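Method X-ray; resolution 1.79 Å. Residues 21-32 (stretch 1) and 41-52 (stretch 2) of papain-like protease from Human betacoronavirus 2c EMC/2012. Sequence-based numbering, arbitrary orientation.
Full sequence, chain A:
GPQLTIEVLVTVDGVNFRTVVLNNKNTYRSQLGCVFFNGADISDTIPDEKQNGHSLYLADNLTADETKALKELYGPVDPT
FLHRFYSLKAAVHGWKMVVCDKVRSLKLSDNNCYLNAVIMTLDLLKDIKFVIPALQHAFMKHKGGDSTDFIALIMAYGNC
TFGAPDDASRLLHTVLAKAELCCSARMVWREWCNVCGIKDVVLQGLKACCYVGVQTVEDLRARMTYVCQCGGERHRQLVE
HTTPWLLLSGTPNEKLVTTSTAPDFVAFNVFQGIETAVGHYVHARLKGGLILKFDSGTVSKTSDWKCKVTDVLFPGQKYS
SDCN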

# COMPACT_ATOMS: atom_id res chain seq x y z
N VAL A 21 10.44 -7.73 -32.96
CA VAL A 21 10.51 -6.97 -34.21
C VAL A 21 9.26 -6.06 -34.34
O VAL A 21 8.13 -6.55 -34.21
CB VAL A 21 10.57 -7.95 -35.42
CG1 VAL A 21 10.49 -7.19 -36.73
CG2 VAL A 21 11.85 -8.78 -35.34
N LEU A 22 9.48 -4.76 -34.54
CA LEU A 22 8.40 -3.81 -34.63
C LEU A 22 8.39 -3.10 -36.02
O LEU A 22 9.43 -3.04 -36.68
CB LEU A 22 8.65 -2.73 -33.57
CG LEU A 22 8.67 -3.31 -32.12
CD1 LEU A 22 9.16 -2.23 -31.16
CD2 LEU A 22 7.26 -3.68 -31.71
N ASN A 23 7.24 -2.54 -36.42
CA ASN A 23 7.17 -1.71 -37.66
C ASN A 23 7.11 -0.29 -37.25
O ASN A 23 6.95 -0.01 -36.06
CB ASN A 23 5.94 -2.00 -38.52
CG ASN A 23 4.61 -1.69 -37.82
OD1 ASN A 23 4.31 -0.56 -37.45
ND2 ASN A 23 3.83 -2.69 -37.67
N ASN A 24 7.20 0.60 -38.23
CA ASN A 24 7.07 2.02 -37.95
C ASN A 24 5.69 2.56 -38.35
O ASN A 24 5.55 3.74 -38.60
CB ASN A 24 8.23 2.85 -38.54
CG ASN A 24 8.18 2.98 -40.06
OD1 ASN A 24 7.46 2.24 -40.74
ND2 ASN A 24 8.97 3.91 -40.61
N LYS A 25 4.70 1.67 -38.41
CA LYS A 25 3.30 2.07 -38.71
C LYS A 25 2.55 2.41 -37.39
O LYS A 25 2.16 3.55 -37.16
CB LYS A 25 2.51 0.97 -39.48
CG LYS A 25 3.24 0.17 -40.56
CD LYS A 25 2.29 -0.62 -41.49
CE LYS A 25 2.86 -1.96 -41.98
NZ LYS A 25 4.35 -2.11 -41.96
N ASN A 26 2.38 1.40 -36.53
CA ASN A 26 1.62 1.51 -35.28
C ASN A 26 2.46 2.03 -34.10
O ASN A 26 3.70 2.01 -34.13
CB ASN A 26 1.07 0.15 -34.90
CG ASN A 26 0.25 -0.47 -35.99
OD1 ASN A 26 -0.87 -0.92 -35.74
ND2 ASN A 26 0.79 -0.53 -37.20
N THR A 27 1.80 2.45 -33.04
CA THR A 27 2.52 2.81 -31.80
C THR A 27 3.13 1.60 -31.11
O THR A 27 2.72 0.44 -31.33
CB THR A 27 1.58 3.40 -30.77
OG1 THR A 27 0.51 2.47 -30.58
CG2 THR A 27 1.11 4.77 -31.26
N TYR A 28 4.09 1.90 -30.21
CA TYR A 28 4.61 0.88 -29.28
C TYR A 28 3.48 0.21 -28.49
O TYR A 28 3.37 -1.03 -28.39
CB TYR A 28 5.54 1.56 -28.31
CG TYR A 28 6.91 1.73 -28.84
CD1 TYR A 28 7.78 0.64 -28.92
CD2 TYR A 28 7.39 3.00 -29.25
CE1 TYR A 28 9.08 0.79 -29.38
CE2 TYR A 28 8.69 3.15 -29.72
CZ TYR A 28 9.52 2.04 -29.79
OH TYR A 28 10.79 2.12 -30.27
N ARG A 29 2.58 1.06 -27.97
CA ARG A 29 1.41 0.54 -27.26
C ARG A 29 0.63 -0.50 -28.07
O ARG A 29 0.40 -1.64 -27.59
CB ARG A 29 0.49 1.67 -26.81
CG ARG A 29 -0.71 1.08 -26.03
CD ARG A 29 -1.92 2.00 -25.91
NE ARG A 29 -1.55 3.29 -25.38
CZ ARG A 29 -1.80 3.69 -24.14
NH1 ARG A 29 -2.43 2.86 -23.28
NH2 ARG A 29 -1.47 4.93 -23.77
N SER A 30 0.28 -0.17 -29.32
CA SER A 30 -0.47 -1.12 -30.17
C SER A 30 0.33 -2.36 -30.49
O SER A 30 -0.24 -3.46 -30.58
CB SER A 30 -0.89 -0.50 -31.50
OG SER A 30 -1.29 0.84 -31.27
N GLN A 31 1.64 -2.21 -30.66
CA GLN A 31 2.47 -3.38 -31.03
C GLN A 31 2.89 -4.25 -29.87
O GLN A 31 3.09 -5.52 -30.02
CB GLN A 31 3.71 -2.84 -31.78
CG GLN A 31 3.32 -2.16 -33.12
CD GLN A 31 4.52 -2.00 -34.03
OE1 GLN A 31 5.08 -3.01 -34.53
NE2 GLN A 31 4.98 -0.79 -34.16
N LEU A 32 3.07 -3.61 -28.72
CA LEU A 32 3.82 -4.27 -27.61
C LEU A 32 3.18 -3.99 -26.24
O LEU A 32 2.80 -4.89 -25.53
CB LEU A 32 5.26 -3.77 -27.67
CG LEU A 32 6.38 -4.27 -26.81
CD1 LEU A 32 6.50 -5.81 -26.93
CD2 LEU A 32 7.68 -3.49 -27.20
N ASP A 41 8.00 7.37 -20.71
CA ASP A 41 6.99 6.52 -21.29
C ASP A 41 6.82 6.92 -22.76
O ASP A 41 6.37 8.04 -23.07
CB ASP A 41 5.66 6.72 -20.57
CG ASP A 41 4.58 5.74 -21.03
OD1 ASP A 41 4.63 5.12 -22.12
OD2 ASP A 41 3.64 5.53 -20.23
N ILE A 42 7.20 6.02 -23.66
CA ILE A 42 7.10 6.26 -25.11
C ILE A 42 6.00 5.47 -25.81
O ILE A 42 5.98 5.36 -27.05
CB ILE A 42 8.51 6.10 -25.77
CG1 ILE A 42 9.02 4.66 -25.59
CG2 ILE A 42 9.50 7.05 -25.12
CD1 ILE A 42 10.12 4.22 -26.56
N SER A 43 5.07 4.91 -25.03
CA SER A 43 4.02 3.98 -25.53
C SER A 43 3.27 4.52 -26.74
O SER A 43 2.93 3.79 -27.64
CB SER A 43 2.96 3.62 -24.47
OG SER A 43 3.57 3.15 -23.26
N ASP A 44 2.98 5.81 -26.70
CA ASP A 44 2.11 6.43 -27.70
C ASP A 44 2.89 7.13 -28.82
O ASP A 44 2.33 7.97 -29.53
CB ASP A 44 1.10 7.37 -27.00
CG ASP A 44 0.00 6.58 -26.29
OD1 ASP A 44 -0.51 5.54 -26.81
OD2 ASP A 44 -0.36 7.01 -25.20
N THR A 45 4.17 6.77 -28.95
CA THR A 45 5.00 7.17 -30.07
C THR A 45 5.14 6.02 -31.04
O THR A 45 4.81 4.84 -30.73
CB THR A 45 6.38 7.70 -29.62
OG1 THR A 45 7.19 6.61 -29.16
CG2 THR A 45 6.21 8.75 -28.50
N ILE A 46 5.57 6.36 -32.26
CA ILE A 46 5.77 5.33 -33.31
C ILE A 46 7.23 4.93 -33.32
O ILE A 46 8.13 5.81 -33.35
CB ILE A 46 5.40 5.87 -34.74
CG1 ILE A 46 3.97 6.45 -34.78
CG2 ILE A 46 5.58 4.75 -35.77
CD1 ILE A 46 2.88 5.41 -34.73
N PRO A 47 7.52 3.63 -33.32
CA PRO A 47 8.95 3.24 -33.31
C PRO A 47 9.74 3.78 -34.51
O PRO A 47 9.21 3.85 -35.66
CB PRO A 47 8.91 1.70 -33.41
CG PRO A 47 7.54 1.33 -32.95
CD PRO A 47 6.64 2.46 -33.42
N ASP A 48 10.99 4.10 -34.24
CA ASP A 48 11.86 4.85 -35.12
C ASP A 48 13.14 4.04 -35.45
O ASP A 48 13.61 3.24 -34.60
CB ASP A 48 12.22 6.14 -34.38
CG ASP A 48 12.96 7.10 -35.23
OD1 ASP A 48 12.29 7.93 -35.88
OD2 ASP A 48 14.21 7.03 -35.25
N GLU A 49 13.71 4.23 -36.66
CA GLU A 49 15.00 3.60 -37.05
C GLU A 49 16.03 3.82 -35.94
O GLU A 49 16.83 2.93 -35.63
CB GLU A 49 15.59 4.16 -38.37
CG GLU A 49 14.75 4.03 -39.64
CD GLU A 49 13.88 5.27 -39.93
OE1 GLU A 49 14.32 6.16 -40.72
OE2 GLU A 49 12.75 5.35 -39.37
N LYS A 50 15.99 5.00 -35.32
CA LYS A 50 16.96 5.38 -34.30
C LYS A 50 17.01 4.43 -33.08
O LYS A 50 18.09 4.19 -32.53
CB LYS A 50 16.79 6.88 -33.97
CG LYS A 50 17.44 7.71 -35.09
CD LYS A 50 16.78 9.04 -35.48
CE LYS A 50 17.38 9.49 -36.82
NZ LYS A 50 17.60 10.96 -36.93
N GLN A 51 15.87 3.83 -32.71
CA GLN A 51 15.89 2.91 -31.58
C GLN A 51 16.14 1.46 -31.91
O GLN A 51 16.06 0.61 -31.01
CB GLN A 51 14.66 3.05 -30.65
CG GLN A 51 13.30 3.11 -31.32
CD GLN A 51 12.61 4.47 -31.20
OE1 GLN A 51 11.40 4.58 -31.45
NE2 GLN A 51 13.36 5.50 -30.83
N ASN A 52 16.49 1.15 -33.16
CA ASN A 52 16.85 -0.25 -33.55
C ASN A 52 18.02 -0.79 -32.73
O ASN A 52 19.00 -0.09 -32.48
CB ASN A 52 17.16 -0.30 -35.05
CG ASN A 52 17.52 -1.70 -35.52
OD1 ASN A 52 16.70 -2.62 -35.53
ND2 ASN A 52 18.77 -1.84 -35.99
O HOH W 1 -1.46 3.89 -29.15

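The two stretches bury 695 Å² between them, and the contact centres on the first turn of the helix at 28-31. At a helix start the leading amides have no acceptor within the helix, and here two of them find carbonyls of the Ile42-Thr45 type I turn: Tyr28 N donates to Thr45 O (3.1 Å, 159°) and Arg29 N to Ser43 O (2.8 Å, 161°). Tyr28 N also lies 3.4 Å from Ser43 O, but the angle is too poor for a bond. The next amide is satisfied locally, Ser30 N reaching the N-cap oxygen Thr27 OG1 at 2.9 Å.

Arg29, with CB directed toward stretch 2, meets Asp44 in a two-pronged salt bridge. Arg29 NE donates to Asp44 OD1 (2.9 Å, 161°) and Arg29 NH2 to Asp44 OD2 (2.8 Å, 162°), so the carboxylate lies at the guanidinium edge, near its plane. Asp44 OD1 also accepts from water 1 (3.0 Å), which is 2.8 Å from Thr27 OG1 in a second hydrogen bond.

Tyr28 has the largest covered area of any residue in the contact, 135 Å². The Tyr28 ring is held between two CH-pi contacts on opposite faces: Pro47 CG stands 3.7 Å from its centroid, 8° off the normal, and Ile42 CD1 4.1 Å, 28° off. The phenol's polar end is not left bare, since Tyr28 OH donates to Gln51 OE1 at 2.8 Å, although OH is crowded in the model and its position less certain. Gln51 OE1 additionally accepts from Asp48 N (2.9 Å).

Pro47, buried, presents a compact ring without an amide hydrogen to satisfy; its CG also approaches Leu22 CB (4.3 Å). Nearby, Gln31 braces stretch 1: its OE1 accepts from Asn23 N (2.9 Å), while NE2 donates to Asn23 O (2.8 Å) and Asn26 O (3.1 Å).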